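Peptidase S15/CocE/NonD (Thaumarchaeota archaeon SCGC AB-539-E09, PDB 4PF1) probably acts as a serine aminopeptidase of the alpha/beta-hydrolase fold, cleaving residues from the N terminus of peptides. Local coordinates at residues H328-G331 with R332-A335; G349-R353 with N354-P358; F359-H362 with Y363-A367. All coordinates share one frame; numbering follows the deposited sequence.

Contact 1 of 3, residues H328-G331 with R332-A335; sequences HGQG and RRDA. With GOL (glycerol), chain F.
R332 reaches back over H328 and touches it twice. Its NH2 donates to H328 O at 2.8 Å, meeting that carbonyl from above its plane while the oxygen sits at the edge of the guanidinium. R332 NH2 also stands over the centre of the imidazole, 3.7 Å from H328 NE2, with the two planes 78° apart; a bend at chi3 (-84°) turns the guanidinium back to this place. One water joins in, donating to H328 O and accepting from R332 NE.

The backbone closes the turn: R332 N donates to G329 O (3.1 Å), and R333 N bonds weakly to Q330 O.

Q330 and R333 make the other side. Q330 CG lies against one face of the R333 guanidinium, 3.5 Å from NH2. Both residues hold a glycerol, Q330 NE2 and R333 NH1 (2.8 Å) converging on its O1 while R333 NH2 takes O2; Q330 NE2 is also hydrogen-bonded to S337 O.

H328 ND1 is hydrogen-bonded to D295 OD2 and NE2 to S161 OG, which fits a Ser-His-Asp triad. This is consistent with an active-site loop in which R332 packs on the putative catalytic histidine, while the glycerol, probably from the crystallisation liquor, fills a polar site far from the imidazole.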
ATOM      1  N   HIS A 328      22.990  -5.608   4.193  1.00 12.08           N
ATOM      2  CA  HIS A 328      24.034  -5.919   3.222  1.00 12.42           C
ATOM      3  C   HIS A 328      24.300  -4.821   2.135  1.00 17.22           C
ATOM      4  O   HIS A 328      25.464  -4.553   1.832  1.00 17.07           O
ATOM      5  CB  HIS A 328      23.761  -7.261   2.547  1.00 13.37           C
ATOM      6  CG  HIS A 328      24.906  -7.739   1.723  1.00 17.15           C
ATOM      7  ND1 HIS A 328      26.190  -7.780   2.233  1.00 19.17           N
ATOM      8  CD2 HIS A 328      24.931  -8.143   0.436  1.00 19.26           C
ATOM      9  CE1 HIS A 328      26.951  -8.210   1.244  1.00 18.82           C
ATOM     10  NE2 HIS A 328      26.234  -8.453   0.146  1.00 19.16           N
ATOM     11  N   GLY A 329      23.253  -4.221   1.570  1.00 13.65           N
ATOM     12  CA  GLY A 329      23.432  -3.250   0.488  1.00 13.53           C
ATOM     13  C   GLY A 329      23.223  -1.777   0.803  1.00 16.90           C
ATOM     14  O   GLY A 329      23.474  -0.931  -0.062  1.00 16.43           O
ATOM     15  N   GLN A 330      22.797  -1.448   2.040  1.00 12.67           N
ATOM     16  CA  GLN A 330      22.453  -0.072   2.447  1.00 11.93           C
ATOM     17  C   GLN A 330      23.635   0.918   2.527  1.00 16.19           C
ATOM     18  O   GLN A 330      23.417   2.130   2.412  1.00 15.55           O
ATOM     19  CB  GLN A 330      21.688  -0.074   3.760  1.00 12.60           C
ATOM     20  CG  GLN A 330      20.188  -0.164   3.538  1.00 11.59           C
ATOM     21  CD  GLN A 330      19.405  -0.197   4.822  1.00 15.64           C
ATOM     22  OE1 GLN A 330      19.833  -0.757   5.838  1.00  8.89           O
ATOM     23  NE2 GLN A 330      18.214   0.369   4.784  1.00  7.88           N
ATOM     24  N   GLY A 331      24.852   0.418   2.709  1.00 13.34           N
ATOM     25  CA  GLY A 331      26.040   1.269   2.713  1.00 13.39           C
ATOM     26  C   GLY A 331      26.332   1.822   1.324  1.00 17.92           C
ATOM     27  O   GLY A 331      26.963   2.875   1.187  1.00 18.13           O
ATOM     28  N   ARG A 332      25.816   1.129   0.280  1.00 13.58           N
ATOM     29  CA  ARG A 332      26.008   1.461  -1.136  1.00 12.94           C
ATOM     30  C   ARG A 332      24.759   2.124  -1.767  1.00 16.76           C
ATOM     31  O   ARG A 332      24.735   2.364  -2.977  1.00 16.49           O
ATOM     32  CB  ARG A 332      26.388   0.192  -1.916  1.00 11.67           C
ATOM     33  CG  ARG A 332      27.758  -0.355  -1.552  1.00 17.51           C
ATOM     34  CD  ARG A 332      27.954  -1.752  -2.096  1.00 23.18           C
ATOM     35  NE  ARG A 332      27.392  -2.764  -1.203  1.00 24.68           N
ATOM     36  CZ  ARG A 332      27.079  -3.999  -1.578  1.00 33.15           C
ATOM     37  NH1 ARG A 332      27.267  -4.388  -2.834  1.00 21.82           N
ATOM     38  NH2 ARG A 332      26.580  -4.857  -0.700  1.00 13.75           N
ATOM     39  N   ARG A 333      23.737   2.434  -0.950  1.00 13.44           N
ATOM     40  CA  ARG A 333      22.518   3.094  -1.427  1.00 13.12           C
ATOM     41  C   ARG A 333      21.925   3.979  -0.312  1.00 16.08           C
ATOM     42  O   ARG A 333      22.653   4.390   0.593  1.00 15.29           O
ATOM     43  CB  ARG A 333      21.484   2.053  -1.949  1.00 11.85           C
ATOM     44  CG  ARG A 333      20.951   1.063  -0.897  1.00 16.65           C
ATOM     45  CD  ARG A 333      19.777   0.262  -1.441  1.00 23.33           C
ATOM     46  NE  ARG A 333      19.273  -0.721  -0.477  1.00 27.72           N
ATOM     47  CZ  ARG A 333      18.305  -0.481   0.406  1.00 38.38           C
ATOM     48  NH1 ARG A 333      17.736   0.717   0.468  1.00 25.03           N
ATOM     49  NH2 ARG A 333      17.904  -1.435   1.235  1.00 20.74           N
ATOM     50  N   ASP A 334      20.618   4.296  -0.404  1.00 11.83           N
ATOM     51  CA  ASP A 334      19.894   5.062   0.604  1.00 11.54           C
ATOM     52  C   ASP A 334      19.652   4.196   1.843  1.00 14.64           C
ATOM     53  O   ASP A 334      19.402   2.992   1.714  1.00 13.47           O
ATOM     54  CB  ASP A 334      18.557   5.564   0.035  1.00 13.55           C
ATOM     55  CG  ASP A 334      17.643   4.445  -0.429  1.00 24.04           C
ATOM     56  OD1 ASP A 334      18.035   3.707  -1.361  1.00 23.54           O
ATOM     57  OD2 ASP A 334      16.566   4.266   0.183  1.00 32.23           O
ATOM     58  N   ALA A 335      19.741   4.793   3.041  1.00 11.09           N
ATOM     59  CA  ALA A 335      19.500   4.061   4.280  1.00 10.19           C
ATOM     60  C   ALA A 335      18.881   4.965   5.349  1.00 12.21           C
ATOM     61  O   ALA A 335      19.536   5.302   6.347  1.00 10.87           O
ATOM     62  CB  ALA A 335      20.788   3.432   4.784  1.00 10.84           C
TER
HETATM   63  C1  GOL F 702      14.972   1.028   3.115  1.00 30.72           C
HETATM   64  O1  GOL F 702      16.264   1.479   2.731  1.00 31.00           O
HETATM   65  C2  GOL F 702      15.036  -0.373   3.678  1.00 30.07           C
HETATM   66  O2  GOL F 702      15.298  -1.308   2.627  1.00 29.76           O
HETATM   67  C3  GOL F 702      13.737  -0.727   4.363  1.00 29.52           C
HETATM   68  O3  GOL F 702      13.839  -1.992   4.995  1.00 28.91           O
HETATM   69  O   HOH W   1      26.669  -2.105   1.698  1.00 11.83           O

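Contact 2 of 3, residues G349-R353 with N354-P358; sequences GWFRR and NVMQP
F351 and V355 meet on the buried side of the helix, where F351 CD1 comes to 3.7 Å from V355 CB and the two side chains run at about a right angle. Farther along the same ring, F351 CZ touches M356 CB at 3.9 Å. With CG anti to the backbone N (chi1 158°), the phenyl swings forward along the helix onto both residues. M356 lies beside R352, pointing the same way, and a bend at chi3 (67°) brings its CE to 3.9 Å from R352 CG. The F351 and M356 side chains also press on strands 178-184 and 287-292, and R352 carries its charge to D92.

All of this sits on helix 347-365, which packs against the central sheet of the alpha/beta-hydrolase fold. The helix is irregular here: F351 O accepts from both V355 N (2.9 Å) and M356 N (3.0 Å), Q357 N bonds back to R352 O, and the turn widens to the pi type. P358 has no N-H to give, and its CD rests 3.4 Å from R353 O.

The other side is more polar and faces solvent more: W350 and N354 are partly exposed, R353 exposed. N354 ND2 hangs over one face of the indole, 3.3 Å from W350 CD1, and the same nitrogen donates in the carbonyl plane, on a lone pair, to W350 O at 3.0 Å. Side chain and backbone N of N354 both grip that oxygen, and the ND2 bond fixes the amide over the indole. The loose touch is V355 CG2 on W350 CZ3; W385 stacks on the indole.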
ATOM      1  N   GLY A 349      23.732   7.718   2.083  1.00 13.76           N
ATOM      2  CA  GLY A 349      24.087   8.893   1.288  1.00 13.68           C
ATOM      3  C   GLY A 349      24.969   9.873   2.045  1.00 16.76           C
ATOM      4  O   GLY A 349      25.863  10.483   1.449  1.00 15.29           O
ATOM      5  N   TRP A 350      24.742  10.011   3.380  1.00 13.80           N
ATOM      6  CA  TRP A 350      25.549  10.891   4.239  1.00 13.96           C
ATOM      7  C   TRP A 350      26.995  10.400   4.293  1.00 17.11           C
ATOM      8  O   TRP A 350      27.914  11.214   4.232  1.00 16.87           O
ATOM      9  CB  TRP A 350      24.970  10.985   5.669  1.00 12.79           C
ATOM     10  CG  TRP A 350      25.800  11.833   6.594  1.00 14.25           C
ATOM     11  CD1 TRP A 350      25.726  13.184   6.753  1.00 17.57           C
ATOM     12  CD2 TRP A 350      26.887  11.390   7.425  1.00 14.20           C
ATOM     13  NE1 TRP A 350      26.698  13.614   7.630  1.00 17.38           N
ATOM     14  CE2 TRP A 350      27.427  12.533   8.055  1.00 18.61           C
ATOM     15  CE3 TRP A 350      27.462  10.133   7.697  1.00 15.23           C
ATOM     16  CZ2 TRP A 350      28.502  12.457   8.952  1.00 18.19           C
ATOM     17  CZ3 TRP A 350      28.537  10.063   8.570  1.00 16.76           C
ATOM     18  CH2 TRP A 350      29.041  11.212   9.193  1.00 17.81           C
ATOM     19  N   PHE A 351      27.193   9.076   4.447  1.00 13.13           N
ATOM     20  CA  PHE A 351      28.528   8.485   4.516  1.00 12.64           C
ATOM     21  C   PHE A 351      29.297   8.685   3.202  1.00 15.49           C
ATOM     22  O   PHE A 351      30.467   9.062   3.241  1.00 15.36           O
ATOM     23  CB  PHE A 351      28.468   6.980   4.882  1.00 13.87           C
ATOM     24  CG  PHE A 351      29.711   6.220   4.467  1.00 15.37           C
ATOM     25  CD1 PHE A 351      30.916   6.401   5.143  1.00 18.61           C
ATOM     26  CD2 PHE A 351      29.704   5.403   3.342  1.00 17.06           C
ATOM     27  CE1 PHE A 351      32.078   5.760   4.717  1.00 19.66           C
ATOM     28  CE2 PHE A 351      30.869   4.760   2.919  1.00 20.02           C
ATOM     29  CZ  PHE A 351      32.047   4.943   3.610  1.00 18.55           C
ATOM     30  N   ARG A 352      28.665   8.383   2.057  1.00 11.43           N
ATOM     31  CA  ARG A 352      29.331   8.478   0.755  1.00 11.40           C
ATOM     32  C   ARG A 352      29.722   9.913   0.402  1.00 15.81           C
ATOM     33  O   ARG A 352      30.847  10.132  -0.046  1.00 16.15           O
ATOM     34  CB  ARG A 352      28.477   7.858  -0.360  1.00 10.10           C
ATOM     35  CG  ARG A 352      28.468   6.330  -0.307  1.00 15.68           C
ATOM     36  CD  ARG A 352      27.871   5.672  -1.551  1.00 18.30           C
ATOM     37  NE  ARG A 352      26.553   6.209  -1.915  1.00 20.50           N
ATOM     38  CZ  ARG A 352      25.412   5.876  -1.319  1.00 25.94           C
ATOM     39  NH1 ARG A 352      25.410   5.025  -0.299  1.00  9.40           N
ATOM     40  NH2 ARG A 352      24.268   6.408  -1.723  1.00 10.91           N
ATOM     41  N   ARG A 353      28.827  10.885   0.636  1.00 13.07           N
ATOM     42  CA  ARG A 353      29.099  12.289   0.312  1.00 13.73           C
ATOM     43  C   ARG A 353      30.109  12.940   1.273  1.00 17.98           C
ATOM     44  O   ARG A 353      30.987  13.670   0.818  1.00 18.36           O
ATOM     45  CB  ARG A 353      27.803  13.120   0.308  1.00 13.69           C
ATOM     46  CG  ARG A 353      26.797  12.749  -0.788  1.00 25.15           C
ATOM     47  CD  ARG A 353      25.620  13.718  -0.855  1.00 32.74           C
ATOM     48  NE  ARG A 353      25.055  13.998   0.468  1.00 36.44           N
ATOM     49  CZ  ARG A 353      24.037  13.333   1.004  1.00 47.54           C
ATOM     50  NH1 ARG A 353      23.439  12.361   0.325  1.00 32.70           N
ATOM     51  NH2 ARG A 353      23.600  13.643   2.217  1.00 33.79           N
ATOM     52  N   ASN A 354      29.963  12.711   2.594  1.00 13.93           N
ATOM     53  CA  ASN A 354      30.768  13.406   3.604  1.00 13.98           C
ATOM     54  C   ASN A 354      32.038  12.674   4.054  1.00 16.22           C
ATOM     55  O   ASN A 354      32.906  13.316   4.643  1.00 14.93           O
ATOM     56  CB  ASN A 354      29.914  13.732   4.827  1.00 15.05           C
ATOM     57  CG  ASN A 354      28.832  14.733   4.536  1.00 34.31           C
ATOM     58  OD1 ASN A 354      29.066  15.942   4.512  1.00 31.21           O
ATOM     59  ND2 ASN A 354      27.629  14.248   4.272  1.00 25.45           N
ATOM     60  N   VAL A 355      32.141  11.351   3.830  1.00 12.64           N
ATOM     61  CA  VAL A 355      33.307  10.585   4.287  1.00 12.56           C
ATOM     62  C   VAL A 355      34.031   9.908   3.106  1.00 17.59           C
ATOM     63  O   VAL A 355      35.231  10.121   2.942  1.00 17.56           O
ATOM     64  CB  VAL A 355      32.936   9.546   5.392  1.00 16.05           C
ATOM     65  CG1 VAL A 355      34.177   8.815   5.907  1.00 15.96           C
ATOM     66  CG2 VAL A 355      32.179  10.201   6.547  1.00 15.84           C
ATOM     67  N   MET A 356      33.311   9.088   2.298  1.00 14.55           N
ATOM     68  CA  MET A 356      33.910   8.331   1.190  1.00 14.25           C
ATOM     69  C   MET A 356      34.445   9.235   0.065  1.00 19.03           C
ATOM     70  O   MET A 356      35.579   9.033  -0.370  1.00 18.69           O
ATOM     71  CB  MET A 356      32.928   7.295   0.616  1.00 15.79           C
ATOM     72  CG  MET A 356      33.604   6.283  -0.312  1.00 18.96           C
ATOM     73  SD  MET A 356      32.465   5.284  -1.302  1.00 22.42           S
ATOM     74  CE  MET A 356      31.764   6.530  -2.358  1.00 19.44           C
ATOM     75  N   GLN A 357      33.639  10.200  -0.423  1.00 16.08           N
ATOM     76  CA  GLN A 357      34.085  11.086  -1.503  1.00 15.97           C
ATOM     77  C   GLN A 357      35.296  11.966  -1.065  1.00 20.05           C
ATOM     78  O   GLN A 357      36.287  11.963  -1.793  1.00 20.37           O
ATOM     79  CB  GLN A 357      32.933  11.938  -2.069  1.00 17.15           C
ATOM     80  CG  GLN A 357      33.219  12.535  -3.465  1.00 21.17           C
ATOM     81  CD  GLN A 357      33.660  11.516  -4.508  1.00 33.68           C
ATOM     82  OE1 GLN A 357      33.126  10.402  -4.613  1.00 26.21           O
ATOM     83  NE2 GLN A 357      34.631  11.895  -5.324  1.00 25.34           N
ATOM     84  N   PRO A 358      35.316  12.616   0.138  1.00 16.06           N
ATOM     85  CA  PRO A 358      36.519  13.384   0.526  1.00 16.18           C
ATOM     86  C   PRO A 358      37.751  12.485   0.713  1.00 19.13           C
ATOM     87  O   PRO A 358      38.863  12.923   0.426  1.00 18.63           O
ATOM     88  CB  PRO A 358      36.105  14.060   1.838  1.00 18.01           C
ATOM     89  CG  PRO A 358      34.615  14.067   1.811  1.00 22.05           C
ATOM     90  CD  PRO A 358      34.251  12.776   1.147  1.00 17.30           C
TER

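Contact 3 of 3, residues F359-H362 with Y363-A367; sequences FLDH and YLKDA
H362 and A367 close the end of the helix. H362 CB lies 3.6 Å from A367 O. Its chi1 of 168° sets CG anti to the backbone N, carrying the ring forward past the last turn, and CG lies by Y363 N and A367 O. ND1 then donates to A367 O at 2.8 Å, nearly straight at 161°, with the oxygen in the ring plane and the bond almost in line with the carbonyl; CE1 lies farther from that oxygen. On the other flank CD2 stands over the centre of the Y363 ring, 3.8 Å from Y363 CE1, and NE2 passes near that same carbon. The contact is edge-to-face, the imidazole edge directed at the phenol face with the planes 65° apart.

Y363 in turn offers its own edge to F359: CE2 approaches F359 CE1 at 3.6 Å, a second T-shaped pair with ring centroids 5.3 Å apart. The tyrosine links all three rings.

On the face turned to the sheet, L360 and L364 run side by side, CB to CD1, toward strands 154-160 and 178-184. D361 OD1 touches K365 CE, but NZ stays 4.1 Å away, beyond a salt bridge; that carboxylate oxygen is hydrogen-bonded to Y99 OH and Q357 NE2. D361 O accepts from K365 N and, weakly, from A367 N. A water bridges H362 O and D366 OD1, whose carboxylate also pairs with R154.

With D366 at positive phi, this is a helix C terminus: a histidine side chain ties down the departing chain beside an aromatic cluster, on a helix packed against the alpha/beta-hydrolase sheet.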
ATOM      1  N   PHE A 359      37.545  11.218   1.150  1.00 15.39           N
ATOM      2  CA  PHE A 359      38.616  10.219   1.277  1.00 14.86           C
ATOM      3  C   PHE A 359      39.250   9.981  -0.103  1.00 18.60           C
ATOM      4  O   PHE A 359      40.464  10.111  -0.252  1.00 17.82           O
ATOM      5  CB  PHE A 359      38.057   8.898   1.865  1.00 15.99           C
ATOM      6  CG  PHE A 359      38.982   7.699   1.811  1.00 17.29           C
ATOM      7  CD1 PHE A 359      39.975   7.519   2.769  1.00 20.40           C
ATOM      8  CD2 PHE A 359      38.831   6.727   0.827  1.00 18.74           C
ATOM      9  CE1 PHE A 359      40.813   6.398   2.732  1.00 21.09           C
ATOM     10  CE2 PHE A 359      39.674   5.610   0.788  1.00 21.32           C
ATOM     11  CZ  PHE A 359      40.659   5.455   1.738  1.00 19.51           C
ATOM     12  N   LEU A 360      38.406   9.686  -1.119  1.00 15.33           N
ATOM     13  CA  LEU A 360      38.840   9.433  -2.495  1.00 15.22           C
ATOM     14  C   LEU A 360      39.446  10.679  -3.137  1.00 19.36           C
ATOM     15  O   LEU A 360      40.501  10.579  -3.761  1.00 19.21           O
ATOM     16  CB  LEU A 360      37.669   8.918  -3.359  1.00 14.80           C
ATOM     17  CG  LEU A 360      37.062   7.560  -2.971  1.00 18.66           C
ATOM     18  CD1 LEU A 360      35.789   7.300  -3.745  1.00 18.25           C
ATOM     19  CD2 LEU A 360      38.058   6.418  -3.184  1.00 19.80           C
ATOM     20  N   ASP A 361      38.794  11.853  -2.972  1.00 15.60           N
ATOM     21  CA  ASP A 361      39.263  13.113  -3.555  1.00 16.02           C
ATOM     22  C   ASP A 361      40.656  13.498  -3.053  1.00 19.66           C
ATOM     23  O   ASP A 361      41.452  14.017  -3.835  1.00 19.08           O
ATOM     24  CB  ASP A 361      38.269  14.254  -3.295  1.00 17.93           C
ATOM     25  CG  ASP A 361      37.010  14.186  -4.143  1.00 29.68           C
ATOM     26  OD1 ASP A 361      37.096  13.723  -5.304  1.00 30.03           O
ATOM     27  OD2 ASP A 361      35.952  14.654  -3.670  1.00 36.69           O
ATOM     28  N   HIS A 362      40.971  13.206  -1.772  1.00 16.34           N
ATOM     29  CA  HIS A 362      42.288  13.518  -1.221  1.00 16.47           C
ATOM     30  C   HIS A 362      43.400  12.691  -1.891  1.00 21.34           C
ATOM     31  O   HIS A 362      44.416  13.259  -2.281  1.00 21.74           O
ATOM     32  CB  HIS A 362      42.331  13.329   0.307  1.00 17.01           C
ATOM     33  CG  HIS A 362      43.723  13.372   0.865  1.00 20.68           C
ATOM     34  ND1 HIS A 362      44.484  14.526   0.814  1.00 23.01           N
ATOM     35  CD2 HIS A 362      44.477  12.376   1.386  1.00 22.50           C
ATOM     36  CE1 HIS A 362      45.663  14.206   1.326  1.00 22.66           C
ATOM     37  NE2 HIS A 362      45.703  12.926   1.695  1.00 22.80           N
ATOM     38  N   TYR A 363      43.218  11.365  -2.007  1.00 18.17           N
ATOM     39  CA  TYR A 363      44.242  10.481  -2.570  1.00 18.61           C
ATOM     40  C   TYR A 363      44.264  10.465  -4.104  1.00 23.67           C
ATOM     41  O   TYR A 363      45.272  10.063  -4.686  1.00 24.05           O
ATOM     42  CB  TYR A 363      44.072   9.042  -2.043  1.00 19.58           C
ATOM     43  CG  TYR A 363      44.348   8.889  -0.562  1.00 21.21           C
ATOM     44  CD1 TYR A 363      45.639   9.014  -0.055  1.00 23.63           C
ATOM     45  CD2 TYR A 363      43.326   8.573   0.329  1.00 21.37           C
ATOM     46  CE1 TYR A 363      45.899   8.877   1.309  1.00 24.42           C
ATOM     47  CE2 TYR A 363      43.573   8.425   1.693  1.00 22.40           C
ATOM     48  CZ  TYR A 363      44.864   8.569   2.179  1.00 30.67           C
ATOM     49  OH  TYR A 363      45.118   8.414   3.521  1.00 32.39           O
ATOM     50  N   LEU A 364      43.170  10.885  -4.762  1.00 20.74           N
ATOM     51  CA  LEU A 364      43.094  10.826  -6.227  1.00 20.54           C
ATOM     52  C   LEU A 364      43.164  12.202  -6.914  1.00 25.30           C
ATOM     53  O   LEU A 364      43.428  12.256  -8.117  1.00 24.72           O
ATOM     54  CB  LEU A 364      41.815  10.103  -6.669  1.00 19.81           C
ATOM     55  CG  LEU A 364      41.637   8.655  -6.205  1.00 23.82           C
ATOM     56  CD1 LEU A 364      40.188   8.246  -6.288  1.00 23.32           C
ATOM     57  CD2 LEU A 364      42.503   7.699  -7.008  1.00 25.58           C
ATOM     58  N   LYS A 365      42.904  13.300  -6.176  1.00 22.49           N
ATOM     59  CA  LYS A 365      42.912  14.644  -6.769  1.00 22.93           C
ATOM     60  C   LYS A 365      43.721  15.657  -5.935  1.00 27.71           C
ATOM     61  O   LYS A 365      43.722  16.845  -6.263  1.00 28.32           O
ATOM     62  CB  LYS A 365      41.471  15.153  -6.967  1.00 25.26           C
ATOM     63  CG  LYS A 365      40.803  14.628  -8.232  1.00 36.27           C
ATOM     64  CD  LYS A 365      39.659  15.526  -8.683  1.00 45.67           C
ATOM     65  CE  LYS A 365      38.311  15.028  -8.220  1.00 57.50           C
ATOM     66  NZ  LYS A 365      37.198  15.792  -8.844  1.00 67.21           N
ATOM     67  N   ASP A 366      44.428  15.183  -4.878  1.00 24.31           N
ATOM     68  CA  ASP A 366      45.246  16.001  -3.958  1.00 24.63           C
ATOM     69  C   ASP A 366      44.392  17.073  -3.223  1.00 29.01           C
ATOM     70  O   ASP A 366      44.905  18.132  -2.840  1.00 29.29           O
ATOM     71  CB  ASP A 366      46.460  16.636  -4.681  1.00 26.86           C
ATOM     72  CG  ASP A 366      47.474  15.629  -5.206  1.00 35.11           C
ATOM     73  OD1 ASP A 366      47.649  14.568  -4.563  1.00 34.92           O
ATOM     74  OD2 ASP A 366      48.124  15.922  -6.232  1.00 40.76           O
ATOM     75  N   ALA A 367      43.104  16.758  -2.990  1.00 25.19           N
ATOM     76  CA  ALA A 367      42.154  17.610  -2.275  1.00 25.15           C
ATOM     77  C   ALA A 367      42.498  17.643  -0.768  1.00 30.07           C
ATOM     78  O   ALA A 367      43.181  16.729  -0.295  1.00 29.30           O
ATOM     79  CB  ALA A 367      40.737  17.088  -2.487  1.00 25.19           C
TER
HETATM   80  O   HOH W   2      47.418  13.119  -2.012  1.00 20.09           O

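Going down the chain, the three contacts come in series, none enclosing or crossing another, and each closes only a local turn. Contact 1 lies in the loop after strand 319-324, on the probable catalytic side. Contacts 2 and 3 then follow directly on one another along helix 347-365, their centres about 13 Å apart, contact 3 ending where the helix gives way to loop. R352 of contact 2 reaches back to contact 1, its NH1 probably hydrogen-bonded to the carbonyl oxygens of G331 and R333, and so fastens the loop to the helix. Contact 3 is about 11 Å from contact 1 at the nearest atoms and joins the helix's far end to strands of the central sheet.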